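Local coordinates for FBP protein (Leishmania major, PDB 5OEZ) that probably hydrolyses fructose 1,6-bisphosphate to fructose 6-phosphate and phosphate, a magnesium-dependent step of gluconeogenesis carried out by a homotetramer, at residues C[114-119]-C[281-286]; C[300-305]-C[317-322]. All blocks are in the same frame, centred on the assembly; numbering follows the deposited sequence.

Interaction 1 (C[114-119]-C[281-286])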
loop_
_atom_site.group_PDB
_atom_site.type_symbol
_atom_site.label_atom_id
_atom_site.label_comp_id
_atom_site.label_asym_id
_atom_site.label_seq_id
_atom_site.Cartn_x
_atom_site.Cartn_y
_atom_site.Cartn_z
ATOM N N LEU C 114 -23.772 -22.820 -8.792
ATOM C CA LEU C 114 -24.304 -22.736 -7.429
ATOM C C LEU C 114 -23.089 -22.548 -6.543
ATOM O O LEU C 114 -22.170 -23.354 -6.608
ATOM C CB LEU C 114 -25.028 -24.028 -7.024
ATOM C CG LEU C 114 -26.301 -24.432 -7.792
ATOM C CD1 LEU C 114 -25.974 -25.163 -9.073
ATOM C CD2 LEU C 114 -27.188 -25.312 -6.918
ATOM N N ILE C 115 -23.074 -21.506 -5.715
ATOM C CA ILE C 115 -21.910 -21.240 -4.873
ATOM C C ILE C 115 -22.328 -21.097 -3.416
ATOM O O ILE C 115 -23.283 -20.401 -3.091
ATOM C CB ILE C 115 -21.079 -20.036 -5.366
ATOM C CG1 ILE C 115 -19.893 -19.795 -4.438
ATOM C CG2 ILE C 115 -21.910 -18.772 -5.479
ATOM C CD1 ILE C 115 -18.770 -19.006 -5.090
ATOM N N PHE C 116 -21.616 -21.810 -2.553
ATOM C CA PHE C 116 -21.881 -21.831 -1.138
ATOM C C PHE C 116 -20.608 -21.381 -0.485
ATOM O O PHE C 116 -19.558 -21.964 -0.743
ATOM C CB PHE C 116 -22.283 -23.241 -0.703
ATOM C CG PHE C 116 -23.559 -23.673 -1.328
ATOM C CD1 PHE C 116 -24.765 -23.303 -0.766
ATOM C CD2 PHE C 116 -23.558 -24.377 -2.519
ATOM C CE1 PHE C 116 -25.968 -23.666 -1.353
ATOM C CE2 PHE C 116 -24.751 -24.738 -3.121
ATOM C CZ PHE C 116 -25.960 -24.378 -2.540
ATOM N N PHE C 117 -20.696 -20.346 0.343
ATOM C CA PHE C 117 -19.502 -19.758 0.901
ATOM C C PHE C 117 -19.648 -19.387 2.362
ATOM O O PHE C 117 -20.731 -19.092 2.830
ATOM C CB PHE C 117 -19.077 -18.540 0.056
ATOM C CG PHE C 117 -20.066 -17.409 0.072
ATOM C CD1 PHE C 117 -21.144 -17.383 -0.806
ATOM C CD2 PHE C 117 -19.923 -16.370 0.976
ATOM C CE1 PHE C 117 -22.062 -16.339 -0.771
ATOM C CE2 PHE C 117 -20.849 -15.337 1.022
ATOM C CZ PHE C 117 -21.926 -15.324 0.157
ATOM N N ASP C 118 -18.533 -19.475 3.081
ATOM C CA ASP C 118 -18.393 -18.908 4.405
ATOM C C ASP C 118 -17.568 -17.617 4.217
ATOM O O ASP C 118 -16.361 -17.682 4.000
ATOM C CB ASP C 118 -17.695 -19.913 5.325
ATOM C CG ASP C 118 -17.556 -19.412 6.763
ATOM O OD1 ASP C 118 -18.078 -18.328 7.110
ATOM O OD2 ASP C 118 -16.935 -20.137 7.575
ATOM N N PRO C 119 -18.216 -16.435 4.295
ATOM C CA PRO C 119 -17.483 -15.202 3.964
ATOM C C PRO C 119 -16.344 -14.862 4.925
ATOM O O PRO C 119 -15.347 -14.285 4.496
ATOM C CB PRO C 119 -18.564 -14.118 4.003
ATOM C CG PRO C 119 -19.608 -14.656 4.917
ATOM C CD PRO C 119 -19.589 -16.148 4.750
ATOM N N LEU C 281 -21.433 -28.907 6.376
ATOM C CA LEU C 281 -21.014 -29.671 5.198
ATOM C C LEU C 281 -20.835 -28.836 3.929
ATOM O O LEU C 281 -19.765 -28.841 3.336
ATOM C CB LEU C 281 -22.031 -30.778 4.918
ATOM C CG LEU C 281 -21.747 -31.713 3.750
ATOM C CD1 LEU C 281 -20.479 -32.495 3.997
ATOM C CD2 LEU C 281 -22.910 -32.650 3.555
ATOM N N LEU C 282 -21.871 -28.107 3.533
ATOM C CA LEU C 282 -21.846 -27.356 2.281
ATOM C C LEU C 282 -20.878 -26.181 2.260
ATOM O O LEU C 282 -20.182 -25.958 1.263
ATOM C CB LEU C 282 -23.224 -26.798 1.955
ATOM C CG LEU C 282 -24.182 -27.703 1.191
ATOM C CD1 LEU C 282 -25.451 -26.935 0.853
ATOM C CD2 LEU C 282 -23.578 -28.263 -0.091
ATOM N N TYR C 283 -20.863 -25.429 3.352
ATOM C CA TYR C 283 -20.157 -24.167 3.398
ATOM C C TYR C 283 -18.665 -24.290 3.744
ATOM O O TYR C 283 -17.885 -23.434 3.340
ATOM C CB TYR C 283 -20.839 -23.235 4.394
ATOM C CG TYR C 283 -22.310 -23.031 4.134
ATOM C CD1 TYR C 283 -22.758 -22.123 3.173
ATOM C CD2 TYR C 283 -23.254 -23.718 4.862
ATOM C CE1 TYR C 283 -24.118 -21.930 2.951
ATOM C CE2 TYR C 283 -24.607 -23.531 4.644
ATOM C CZ TYR C 283 -25.030 -22.634 3.687
ATOM O OH TYR C 283 -26.370 -22.462 3.486
ATOM N N GLU C 284 -18.287 -25.335 4.494
ATOM C CA GLU C 284 -16.940 -25.489 5.069
ATOM C C GLU C 284 -16.335 -26.866 4.811
ATOM O O GLU C 284 -15.274 -26.961 4.203
ATOM C CB GLU C 284 -16.959 -25.246 6.590
ATOM C CG GLU C 284 -17.478 -23.872 7.003
ATOM C CD GLU C 284 -17.824 -23.756 8.487
ATOM O OE1 GLU C 284 -18.174 -24.768 9.140
ATOM O OE2 GLU C 284 -17.764 -22.624 9.011
ATOM N N ALA C 285 -16.971 -27.927 5.307
ATOM C CA ALA C 285 -16.341 -29.252 5.285
ATOM C C ALA C 285 -16.136 -29.831 3.868
ATOM O O ALA C 285 -15.055 -30.311 3.555
ATOM C CB ALA C 285 -17.120 -30.226 6.160
ATOM N N ALA C 286 -17.155 -29.790 3.022
ATOM C CA ALA C 286 -17.025 -30.328 1.643
ATOM C C ALA C 286 -16.023 -29.556 0.753
ATOM O O ALA C 286 -15.181 -30.172 0.116
ATOM C CB ALA C 286 -18.389 -30.435 0.963
#
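Phe116 and Leu282 make the close-fitting half of this contact, where strand 114-118 runs against the start of helix 281-294. Leu282 CD1 sits over one face of the Phe116 ring, 4.1 Å from its centroid and 16° off the ring normal, a CH-pi contact displaced slightly toward the rim. The edge of the same ring is met near its plane by Tyr283, with Phe116 CD1 4.0 Å from Tyr283 CE1. With CG anti to the carbonyl carbon (chi1 -64°), the Phe116 ring is placed where Leu282 and Tyr283 meet it. Farther along the strand, Tyr283 CD1 comes within 3.7 Å of Phe117 O, while Ile157 of helix 150-158 touches both Phe116 and Leu282. Asp118 opens the Asp-Pro-Leu-Asp-Gly-Ser signature of the metal-dependent, lithium-sensitive phosphatases, so the apolar packing leads directly into the metal site. There the fit changes character. Asp118 OD2 and Glu284 OE2 stand 3.0 Å apart, two acceptors with no hydrogen bond between them and carboxylate planes turned 48° from each other. Glu97 brings a third carboxylate close to both. Manganese has been observed bound to all three residues, though none is present in this apo chain. Glu284 OE1 accepts a hydrogen bond from Arg280 N.

Interaction 2 (C[300-305]-C[317-322])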
loop_
_atom_site.group_PDB
_atom_site.type_symbol
_atom_site.label_atom_id
_atom_site.label_comp_id
_atom_site.label_asym_id
_atom_site.label_seq_id
_atom_site.Cartn_x
_atom_site.Cartn_y
_atom_site.Cartn_z
ATOM N N VAL C 300 -12.189 -37.351 6.006
ATOM C CA VAL C 300 -13.305 -38.232 6.410
ATOM C C VAL C 300 -14.167 -37.643 7.514
ATOM O O VAL C 300 -13.739 -36.751 8.259
ATOM C CB VAL C 300 -12.821 -39.642 6.779
ATOM C CG1 VAL C 300 -12.141 -40.280 5.566
ATOM C CG2 VAL C 300 -11.881 -39.627 7.979
ATOM N N GLY C 301 -15.403 -38.129 7.576
ATOM C CA GLY C 301 -16.375 -37.738 8.598
ATOM C C GLY C 301 -16.592 -38.885 9.555
ATOM O O GLY C 301 -15.672 -39.646 9.803
ATOM N N SER C 302 -17.817 -39.032 10.053
ATOM C CA SER C 302 -18.188 -40.197 10.882
ATOM C C SER C 302 -18.240 -41.527 10.116
ATOM O O SER C 302 -18.062 -42.575 10.710
ATOM C CB SER C 302 -19.552 -39.980 11.538
ATOM O OG SER C 302 -19.502 -38.943 12.476
ATOM N N ASN C 303 -18.490 -41.491 8.811
ATOM C CA ASN C 303 -18.663 -42.708 8.029
ATOM C C ASN C 303 -18.141 -42.532 6.599
ATOM O O ASN C 303 -18.907 -42.502 5.639
ATOM C CB ASN C 303 -20.153 -43.058 8.037
ATOM C CG ASN C 303 -20.474 -44.346 7.299
ATOM O OD1 ASN C 303 -19.587 -45.122 6.938
ATOM N ND2 ASN C 303 -21.760 -44.575 7.068
ATOM N N GLY C 304 -16.820 -42.460 6.472
ATOM C CA GLY C 304 -16.147 -42.395 5.179
ATOM C C GLY C 304 -15.921 -40.975 4.712
ATOM O O GLY C 304 -15.988 -40.016 5.497
ATOM N N ARG C 305 -15.677 -40.862 3.415
ATOM C CA ARG C 305 -15.337 -39.600 2.780
ATOM C C ARG C 305 -16.436 -38.571 2.958
ATOM O O ARG C 305 -17.599 -38.860 2.706
ATOM C CB ARG C 305 -15.093 -39.811 1.274
ATOM C CG ARG C 305 -13.833 -40.606 0.940
ATOM C CD ARG C 305 -13.812 -40.998 -0.524
ATOM N NE ARG C 305 -13.645 -39.831 -1.392
ATOM C CZ ARG C 305 -14.091 -39.714 -2.644
ATOM N NH1 ARG C 305 -14.777 -40.679 -3.250
ATOM N NH2 ARG C 305 -13.861 -38.594 -3.312
ATOM N N ARG C 317 -24.497 -30.770 9.294
ATOM C CA ARG C 317 -23.173 -30.740 9.875
ATOM C C ARG C 317 -22.524 -32.096 9.941
ATOM O O ARG C 317 -23.175 -33.121 9.744
ATOM C CB ARG C 317 -23.246 -30.222 11.283
ATOM C CG ARG C 317 -23.846 -28.845 11.387
ATOM C CD ARG C 317 -23.620 -28.321 12.775
ATOM N NE ARG C 317 -24.200 -26.982 12.899
ATOM C CZ ARG C 317 -23.618 -25.872 13.351
ATOM N NH1 ARG C 317 -22.364 -25.877 13.759
ATOM N NH2 ARG C 317 -24.320 -24.731 13.424
ATOM N N THR C 318 -21.217 -32.074 10.191
ATOM C CA THR C 318 -20.407 -33.279 10.234
ATOM C C THR C 318 -19.157 -33.012 11.075
ATOM O O THR C 318 -18.650 -31.903 11.037
ATOM C CB THR C 318 -20.000 -33.741 8.790
ATOM O OG1 THR C 318 -19.108 -34.859 8.857
ATOM C CG2 THR C 318 -19.328 -32.627 7.988
ATOM N N PRO C 319 -18.655 -34.034 11.800
ATOM C CA PRO C 319 -17.272 -33.976 12.276
ATOM C C PRO C 319 -16.300 -34.169 11.125
ATOM O O PRO C 319 -16.699 -34.596 10.040
ATOM C CB PRO C 319 -17.179 -35.168 13.236
ATOM C CG PRO C 319 -18.132 -36.152 12.674
ATOM C CD PRO C 319 -19.262 -35.358 12.066
ATOM N N VAL C 320 -15.030 -33.828 11.339
ATOM C CA VAL C 320 -14.012 -33.948 10.288
ATOM C C VAL C 320 -12.690 -34.444 10.869
ATOM O O VAL C 320 -12.298 -34.048 11.969
ATOM C CB VAL C 320 -13.756 -32.598 9.513
ATOM C CG1 VAL C 320 -15.037 -32.073 8.866
ATOM C CG2 VAL C 320 -13.155 -31.532 10.420
ATOM N N TYR C 321 -12.014 -35.272 10.079
ATOM C CA TYR C 321 -10.652 -35.708 10.304
ATOM C C TYR C 321 -9.932 -35.556 8.960
ATOM O O TYR C 321 -10.150 -36.342 8.032
ATOM C CB TYR C 321 -10.644 -37.159 10.803
ATOM C CG TYR C 321 -11.672 -37.412 11.879
ATOM C CD1 TYR C 321 -12.951 -37.832 11.539
ATOM C CD2 TYR C 321 -11.394 -37.180 13.225
ATOM C CE1 TYR C 321 -13.912 -38.035 12.502
ATOM C CE2 TYR C 321 -12.355 -37.384 14.200
ATOM C CZ TYR C 321 -13.606 -37.828 13.838
ATOM O OH TYR C 321 -14.594 -38.035 14.773
ATOM N N PHE C 322 -9.099 -34.523 8.862
ATOM C CA PHE C 322 -8.450 -34.101 7.609
ATOM C C PHE C 322 -6.934 -34.138 7.734
ATOM O O PHE C 322 -6.390 -33.671 8.723
ATOM C CB PHE C 322 -8.774 -32.628 7.282
ATOM C CG PHE C 322 -10.175 -32.358 6.788
ATOM C CD1 PHE C 322 -11.098 -33.361 6.528
ATOM C CD2 PHE C 322 -10.558 -31.056 6.552
ATOM C CE1 PHE C 322 -12.372 -33.050 6.069
ATOM C CE2 PHE C 322 -11.821 -30.737 6.074
ATOM C CZ PHE C 322 -12.731 -31.734 5.831
HETATM O O HOH W 1 -19.877 -37.409 9.257
#
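Val300 and Tyr321 form an antiparallel hydrogen-bonded pair, with the N-H of each given to the carbonyl of the other. Val300 N lies 3.0 Å from Tyr321 O in a bond that is nearly straight (175° at the hydrogen), and Tyr321 N returns 2.9 Å to Val300 O. The pair belongs to the mixed sheet of the C-terminal half, where strand 298-300 runs antiparallel to strand 317-323. Beyond it no direct hydrogen bond joins the two segments, and polar side chains and water take over. Thr318 OG1, anti to its own backbone N (chi1 175°), donates to Pro319 O at 2.7 Å, in the carbonyl plane and on a lone pair. The same hydroxyl accepts from a water 2.7 Å away, which in turn receives the N-H of Ser302, so one solvent molecule bridges the turn and the strand. Gly301 N bonds to Gly304 O within the turn, and Gly301 CA makes a C-H···O contact of 3.5 Å with Pro319 O. Ser302 OG lies against Pro319 CG, 3.1 Å away, though its hydrogen-bond partner is Lys270 NZ. Gly301 O sits beside Tyr321 CE1 at 3.6 Å, at the ring edge. The apolar contact is Val300 CG2 with Tyr321 CB at 3.9 Å, the two side chains crossing at about a right angle. Val300 and Tyr321 both pack on helix 325-338, whereas Val320 and Phe322 turn to helix 281-294. Strand 317-323 thus lies between these two helices, paired with strands 298-300 and 265-268.

How the interactions relate
Helix 281-294 connects the two contacts, whose centres are 15 Å apart. In interaction 1 its first turn faces the strand carrying Asp118; on another side, Ala285 CB packs 3.7 Å from Thr318 CG2 and Ala285 O lies 3.6 Å from Phe322 CZ, both in interaction 2. The helix thus packs against a strand of each sheet, 114-118 of the eight-stranded one and 317-322 of the C-terminal one. Interaction 1 holds metal ligands themselves, whereas interaction 2 adjoins the sugar site, with the Val320 side chain about 4 Å at nearest from that of Tyr268, which has been seen to bind fructose 6-phosphate in this enzyme, though no sugar is bound here.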